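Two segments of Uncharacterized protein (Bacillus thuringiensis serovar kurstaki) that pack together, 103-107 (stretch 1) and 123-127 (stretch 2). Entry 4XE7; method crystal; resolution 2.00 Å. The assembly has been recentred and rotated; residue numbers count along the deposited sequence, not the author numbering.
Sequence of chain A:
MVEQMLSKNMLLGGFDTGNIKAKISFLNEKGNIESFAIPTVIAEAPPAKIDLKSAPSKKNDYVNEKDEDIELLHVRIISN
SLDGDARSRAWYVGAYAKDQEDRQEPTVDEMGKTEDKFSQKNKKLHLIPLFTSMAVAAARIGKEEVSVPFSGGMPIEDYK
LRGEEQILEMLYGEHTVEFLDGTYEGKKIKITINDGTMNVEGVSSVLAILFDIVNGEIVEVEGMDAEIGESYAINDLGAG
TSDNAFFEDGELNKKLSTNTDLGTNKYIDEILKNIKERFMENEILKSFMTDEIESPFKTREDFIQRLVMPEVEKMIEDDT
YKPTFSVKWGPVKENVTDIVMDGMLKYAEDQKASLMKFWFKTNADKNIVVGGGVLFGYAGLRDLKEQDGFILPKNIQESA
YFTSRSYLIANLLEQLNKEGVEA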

# COMPACT_ATOMS: atom_id res chain seq x y z
N ARG A 103 14.71 17.81 -4.22
CA ARG A 103 14.00 16.82 -3.43
C ARG A 103 14.99 15.91 -2.69
O ARG A 103 16.13 15.71 -3.13
N GLN A 104 14.54 15.38 -1.56
CA GLN A 104 15.35 14.44 -0.79
C GLN A 104 14.62 13.11 -0.69
O GLN A 104 13.43 13.07 -0.37
N GLU A 105 15.33 12.03 -1.00
CA GLU A 105 14.77 10.68 -0.99
C GLU A 105 15.68 9.71 -0.23
O GLU A 105 16.86 10.00 -0.01
N PRO A 106 15.13 8.56 0.21
CA PRO A 106 16.03 7.61 0.86
C PRO A 106 17.06 7.05 -0.12
O PRO A 106 16.72 6.77 -1.27
N THR A 107 18.30 6.91 0.32
CA THR A 107 19.32 6.27 -0.50
C THR A 107 19.89 5.04 0.20
O THR A 107 19.45 4.67 1.29
N LYS A 123 16.35 10.47 9.60
CA LYS A 123 15.07 10.43 10.30
C LYS A 123 14.05 11.41 9.73
O LYS A 123 12.87 11.07 9.65
N LYS A 124 14.48 12.61 9.32
CA LYS A 124 13.51 13.57 8.83
C LYS A 124 12.84 13.08 7.53
O LYS A 124 11.67 13.37 7.30
N LEU A 125 13.56 12.31 6.71
CA LEU A 125 12.96 11.72 5.50
C LEU A 125 11.70 10.91 5.81
O LEU A 125 10.77 10.86 5.01
N HIS A 126 11.69 10.25 6.97
CA HIS A 126 10.62 9.32 7.30
C HIS A 126 9.64 9.90 8.30
O HIS A 126 8.46 9.57 8.25
N LEU A 127 10.10 10.79 9.18
CA LEU A 127 9.19 11.42 10.14
C LEU A 127 8.22 12.40 9.48
O LEU A 127 7.02 12.44 9.81

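A single hydrogen bond is the only polar link across this otherwise apolar contact, and the lysine that supplies it does not start out aimed at its partner. The CA-to-CB bond of Lys124 points sideways to the extended stretch, yet the chain, with chi1 at 85° (p), chi2 and chi3 both t and chi4 m, runs far enough to bring its ammonium group across. There Lys124 NZ donates to Gln104 OE1 at 3.1 Å. Gln104 meets it with a side chain that points toward the helix in an m, t conformation, its chi3 of 41° setting the amide that presents the oxygen.

Beneath this polar tip the packing centres on Leu125, a buried residue that points toward stretch 1 and has the largest area covered by it. Its m, t rotamer spreads the two methyl groups over successive residues of the loop. Leu125 CD2 lies 3.7 Å from Gln104 CB, so the aliphatic base of the glutamine serves as part of the apolar surface while its amide bonds to the lysine. Leu125 CD1 rests against backbone, 3.8 Å from Glu105 O and 3.8 Å from Pro106 CA, with Pro106 CB a looser 4.5 Å from the same CD1 methyl.

Pro106, its ring puckered C-gamma exo, points sideways and also reaches the next helical residue: Pro106 CG approaches His126 CE1 at 4.0 Å, meeting the imidazole obliquely. His126 likewise leaves its backbone sideways, but chi1 of -62° (m) and chi2 of -79° carry the ring nearer to the proline.

Glu105 points away from the helix, contributing its carbonyl to the contact while its m, t side chain turns back to Arg103, where Arg103 NE and Glu105 OE1 form a salt bridge at 3.0 Å. Thr107 also points away, and Lys123 and Leu127 lie out of reach.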

# COMPACT_ATOMS: atom_id res chain seq x y z
CB ARG A 103 13.08 15.98 -4.30
CG ARG A 103 13.78 15.03 -5.24
CD ARG A 103 12.76 14.32 -6.11
NE ARG A 103 13.35 13.60 -7.23
CZ ARG A 103 13.55 14.12 -8.44
NH1 ARG A 103 13.21 15.38 -8.68
NH2 ARG A 103 14.09 13.38 -9.40
CB GLN A 104 15.66 15.01 0.59
CG GLN A 104 16.29 16.40 0.53
CD GLN A 104 16.66 16.95 1.91
OE1 GLN A 104 17.17 16.22 2.76
NE2 GLN A 104 16.39 18.23 2.13
CB GLU A 105 14.54 10.18 -2.43
CG GLU A 105 13.44 10.96 -3.17
CD GLU A 105 13.36 10.66 -4.67
OE1 GLU A 105 14.06 11.33 -5.46
OE2 GLU A 105 12.59 9.76 -5.05
CB PRO A 106 15.08 6.51 1.36
CG PRO A 106 13.71 7.16 1.38
CD PRO A 106 13.74 8.09 0.21
CB THR A 107 20.47 7.23 -0.86
OG1 THR A 107 21.06 7.75 0.34
CG2 THR A 107 19.95 8.39 -1.72
CB LYS A 123 15.25 10.68 11.80
CG LYS A 123 15.76 12.07 12.14
CD LYS A 123 15.93 12.26 13.64
CE LYS A 123 16.33 13.69 13.96
NZ LYS A 123 16.26 13.96 15.42
CB LYS A 124 14.14 14.95 8.63
CG LYS A 124 14.85 15.21 7.31
CD LYS A 124 15.41 16.65 7.30
CE LYS A 124 16.18 16.93 6.02
NZ LYS A 124 17.34 16.01 5.83
CB LEU A 125 13.94 10.80 4.77
CG LEU A 125 15.28 11.34 4.27
CD1 LEU A 125 16.12 10.21 3.67
CD2 LEU A 125 15.04 12.46 3.25
CB HIS A 126 11.23 8.01 7.82
CG HIS A 126 12.08 7.32 6.80
ND1 HIS A 126 11.54 6.57 5.77
CD2 HIS A 126 13.42 7.32 6.60
CE1 HIS A 126 12.51 6.13 5.00
NE2 HIS A 126 13.66 6.56 5.47
CB LEU A 127 9.96 12.14 11.24
CG LEU A 127 10.71 11.22 12.21
CD1 LEU A 127 11.59 12.04 13.13
CD2 LEU A 127 9.73 10.36 13.00